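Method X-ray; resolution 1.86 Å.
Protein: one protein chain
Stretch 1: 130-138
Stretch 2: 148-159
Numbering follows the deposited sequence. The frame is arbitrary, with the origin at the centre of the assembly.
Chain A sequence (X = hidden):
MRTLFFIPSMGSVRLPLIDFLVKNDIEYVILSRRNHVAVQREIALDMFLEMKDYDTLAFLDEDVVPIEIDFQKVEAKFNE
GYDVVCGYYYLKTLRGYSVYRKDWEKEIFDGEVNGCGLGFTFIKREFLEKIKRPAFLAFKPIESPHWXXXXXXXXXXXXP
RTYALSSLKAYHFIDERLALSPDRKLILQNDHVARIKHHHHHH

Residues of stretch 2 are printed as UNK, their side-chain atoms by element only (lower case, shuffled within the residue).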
# COMPACT_ATOMS: atom_id res chain seq x y z
N LYS A 130 6.42 30.81 -4.98
CA LYS A 130 7.38 31.90 -5.16
C LYS A 130 8.74 31.40 -5.62
O LYS A 130 9.52 32.16 -6.18
CB LYS A 130 7.57 32.65 -3.84
CG LYS A 130 6.36 33.43 -3.37
CD LYS A 130 6.63 34.04 -1.99
CE LYS A 130 5.61 35.11 -1.59
NZ LYS A 130 6.17 36.10 -0.61
N ILE A 131 9.04 30.14 -5.36
CA ILE A 131 10.43 29.68 -5.51
C ILE A 131 10.75 29.52 -6.98
O ILE A 131 9.87 29.35 -7.82
CB ILE A 131 10.76 28.40 -4.74
CG1 ILE A 131 9.87 27.26 -5.17
CG2 ILE A 131 10.73 28.69 -3.19
CD1 ILE A 131 10.10 25.97 -4.42
N LYS A 132 12.03 29.59 -7.28
CA LYS A 132 12.46 29.36 -8.65
C LYS A 132 12.30 27.86 -8.92
O LYS A 132 12.62 27.03 -8.04
CB LYS A 132 13.86 29.93 -8.87
CG LYS A 132 13.81 31.46 -9.03
CD LYS A 132 15.05 32.05 -9.66
CE LYS A 132 14.81 33.50 -10.10
NZ LYS A 132 15.84 33.99 -11.05
N ARG A 133 11.71 27.55 -10.09
CA ARG A 133 11.49 26.17 -10.56
C ARG A 133 12.33 25.88 -11.79
O ARG A 133 12.43 26.74 -12.69
CB ARG A 133 10.02 25.92 -10.90
CG ARG A 133 9.18 25.37 -9.75
CD ARG A 133 7.98 24.52 -10.26
NE ARG A 133 6.84 25.36 -10.64
CZ ARG A 133 5.82 25.00 -11.42
NH1 ARG A 133 5.72 23.77 -11.93
NH2 ARG A 133 4.86 25.88 -11.69
N PRO A 134 12.93 24.68 -11.87
CA PRO A 134 12.74 23.51 -10.98
C PRO A 134 13.51 23.64 -9.64
O PRO A 134 14.59 24.25 -9.60
CB PRO A 134 13.26 22.33 -11.83
CG PRO A 134 13.92 22.94 -13.06
CD PRO A 134 13.95 24.42 -12.89
N ALA A 135 12.96 23.03 -8.57
CA ALA A 135 13.29 23.31 -7.16
C ALA A 135 14.20 22.30 -6.44
O ALA A 135 14.82 22.62 -5.42
CB ALA A 135 11.98 23.41 -6.37
N PHE A 136 14.22 21.06 -6.92
CA PHE A 136 14.99 19.99 -6.29
C PHE A 136 16.06 19.49 -7.23
O PHE A 136 15.79 19.11 -8.36
CB PHE A 136 14.09 18.82 -5.87
CG PHE A 136 13.01 19.22 -4.96
CD1 PHE A 136 11.75 19.49 -5.44
CD2 PHE A 136 13.26 19.38 -3.60
CE1 PHE A 136 10.75 19.87 -4.57
CE2 PHE A 136 12.27 19.81 -2.74
CZ PHE A 136 11.02 20.04 -3.23
N LEU A 137 17.30 19.50 -6.76
CA LEU A 137 18.41 19.04 -7.58
C LEU A 137 19.42 18.27 -6.73
O LEU A 137 19.77 18.68 -5.62
CB LEU A 137 19.08 20.24 -8.26
CG LEU A 137 20.23 19.90 -9.21
CD1 LEU A 137 19.74 19.00 -10.33
CD2 LEU A 137 20.82 21.16 -9.76
N ALA A 138 19.89 17.15 -7.27
CA ALA A 138 20.84 16.30 -6.58
C ALA A 138 22.03 16.11 -7.49
O ALA A 138 23.06 16.71 -7.26
CB ALA A 138 20.23 14.98 -6.25
N UNK A 148 25.71 16.52 -3.09
CA UNK A 148 24.84 15.90 -2.10
C UNK A 148 23.40 16.00 -2.58
O UNK A 148 23.12 16.39 -3.71
c UNK A 148 26.78 17.34 1.02
c UNK A 148 25.03 16.54 -0.67
c UNK A 148 24.28 15.74 0.44
c UNK A 148 26.51 16.67 -0.32
N UNK A 149 22.48 15.61 -1.70
CA UNK A 149 21.09 15.49 -2.02
C UNK A 149 20.33 16.76 -2.30
O UNK A 149 20.79 17.90 -2.07
N UNK A 150 19.12 16.52 -2.79
CA UNK A 150 18.17 17.55 -3.12
C UNK A 150 17.63 18.23 -1.88
O UNK A 150 17.06 19.31 -1.97
o UNK A 150 15.66 14.00 -2.26
o UNK A 150 17.61 14.25 -3.25
c UNK A 150 16.02 16.10 -3.21
c UNK A 150 17.03 16.96 -3.96
c UNK A 150 16.48 14.68 -2.89
N UNK A 151 17.78 17.55 -0.73
CA UNK A 151 17.41 18.09 0.58
C UNK A 151 18.27 19.28 1.01
O UNK A 151 17.75 20.35 1.27
o UNK A 151 19.54 16.21 0.79
c UNK A 151 17.41 16.99 1.64
c UNK A 151 18.73 16.23 1.74
o UNK A 151 18.93 15.61 2.81
N UNK A 152 19.60 19.09 1.06
CA UNK A 152 20.51 20.20 1.40
C UNK A 152 20.47 21.26 0.30
O UNK A 152 20.48 22.46 0.60
c UNK A 152 21.96 19.73 1.66
c UNK A 152 21.96 18.83 2.88
c UNK A 152 22.91 20.91 1.87
N UNK A 153 20.37 20.84 -0.95
CA UNK A 153 20.21 21.80 -2.04
C UNK A 153 18.98 22.68 -1.82
O UNK A 153 19.08 23.90 -1.90
c UNK A 153 20.73 22.60 -5.33
c UNK A 153 18.40 22.30 -4.82
o UNK A 153 18.62 24.54 -7.64
c UNK A 153 20.09 21.08 -3.39
c UNK A 153 20.38 23.46 -6.39
c UNK A 153 19.03 23.71 -6.63
c UNK A 153 19.74 22.00 -4.54
c UNK A 153 18.05 23.13 -5.85
N UNK A 154 17.83 22.04 -1.58
CA UNK A 154 16.56 22.75 -1.43
C UNK A 154 16.65 23.85 -0.38
O UNK A 154 16.33 25.02 -0.62
c UNK A 154 12.14 23.46 -1.55
c UNK A 154 14.16 22.42 -0.75
c UNK A 154 11.73 23.66 -0.27
c UNK A 154 15.46 21.77 -1.03
c UNK A 154 12.53 23.22 0.80
c UNK A 154 13.35 22.84 -1.79
c UNK A 154 13.74 22.62 0.55
N UNK A 155 17.13 23.47 0.80
CA UNK A 155 17.30 24.42 1.90
C UNK A 155 18.40 25.45 1.68
O UNK A 155 18.24 26.65 2.04
c UNK A 155 16.23 22.94 3.62
c UNK A 155 14.03 23.02 4.55
c UNK A 155 14.87 20.95 3.78
c UNK A 155 13.86 21.65 4.33
c UNK A 155 16.04 21.57 3.43
c UNK A 155 17.48 23.63 3.19
c UNK A 155 15.21 23.64 4.16
N UNK A 156 19.53 25.02 1.12
CA UNK A 156 20.65 25.95 0.94
C UNK A 156 20.33 26.98 -0.13
O UNK A 156 20.78 28.14 -0.07
c UNK A 156 21.93 25.20 0.56
o UNK A 156 22.31 24.34 1.61
N UNK A 157 19.57 26.55 -1.13
CA UNK A 157 19.29 27.38 -2.29
C UNK A 157 18.12 28.30 -2.04
O UNK A 157 18.17 29.48 -2.37
c UNK A 157 18.74 27.39 -4.76
o UNK A 157 20.08 25.64 -3.77
c UNK A 157 18.98 26.52 -3.52
N UNK A 158 17.04 27.75 -1.48
CA UNK A 158 15.77 28.48 -1.36
C UNK A 158 15.53 29.09 0.01
O UNK A 158 14.64 29.92 0.16
c UNK A 158 14.97 27.60 -4.33
n UNK A 158 14.97 25.64 -3.37
c UNK A 158 14.83 26.99 -3.13
c UNK A 158 15.16 25.45 -4.66
c UNK A 158 14.63 27.56 -1.77
n UNK A 158 15.17 26.62 -5.26
N UNK A 159 16.32 28.69 1.00
CA UNK A 159 16.35 29.33 2.34
C UNK A 159 14.95 29.60 2.94
O UNK A 159 14.64 30.71 3.36
c UNK A 159 17.21 30.62 2.32
c UNK A 159 19.40 31.64 1.51
c UNK A 159 18.62 30.38 1.75
n UNK A 159 20.91 33.40 2.44
c UNK A 159 20.18 32.11 2.74

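Position 148 carries four carbons, forked at the first, with one arm two carbons long. Its CA-to-CB bond points away from stretch 1, and its contacts are made by the backbone, its O lying 3.6 Å from O of Ala138; this is Ile148. Position 149 has no side-chain atoms and is therefore Gly149, at the N-cap of the helix that follows. Position 150 has three carbons, the third bearing two oxygens. Its CB packs 4.0 Å from CB of Phe136, and its CA lies 3.2 Å from O of Leu137 in a CA-H...O contact, which places Glu150 here.

Position 151 shows two carbons, the second with two oxygens: Asp151, whose CA-to-CB bond points away from stretch 1 and whose OD1 accepts a weak hydrogen bond from N of position 152. Position 152 has one carbon carrying two more, and its side chain makes no contact with stretch 1: Val152. At position 153 one carbon leads to a six-carbon ring bearing an oxygen. CB of Leu137 sits over one face of this ring, 3.8 Å from the ring carbon of position 153 that bears the oxygen, while O of Ala135 approaches the ring edge, 3.3 Å from another of its carbons: Tyr153.

Position 154 has the same carbon and six-membered ring without the oxygen. Its ring runs nearly parallel to that of Phe136 but is slid aside, leaving little overlap; one of its ring carbons nevertheless comes within 3.4 Å of CE2 of Phe136, so it is Phe154. Position 155 repeats this atom pattern but lies out of reach of stretch 1, giving Phe155. Position 156, one carbon and one oxygen, is Ser156, whose OG donates to O of Val152 over 2.8 Å. Position 157, a carbon bearing one oxygen and one carbon, is Thr157; its OG1 likewise turns back to the helix, 2.7 Å from O of Tyr153.

At position 158 a carbon precedes a five-membered ring of three carbons and two nitrogens. The ring carbon between the two nitrogens meets O of Ala135 at 2.9 Å, near the ring plane: His158. Its CD2 lies 4.3 Å from CB of Ile131. Position 159, four carbons in a row ending in nitrogen, does not touch stretch 1; it is Lys159, which leaves the helix with positive phi.

The contact works without a hydrogen bond between the stretches. Residues 150, 153, 154 and 158 all direct CA-to-CB toward stretch 1, as helical periodicity allows, and aromatic and aliphatic packing joins them to it. Carbonyl oxygens of Ala135 and Leu137 supplement this packing through close approaches to carbon atoms.

Stretch 2, residues 148-159: IGEDVYFFSTHK
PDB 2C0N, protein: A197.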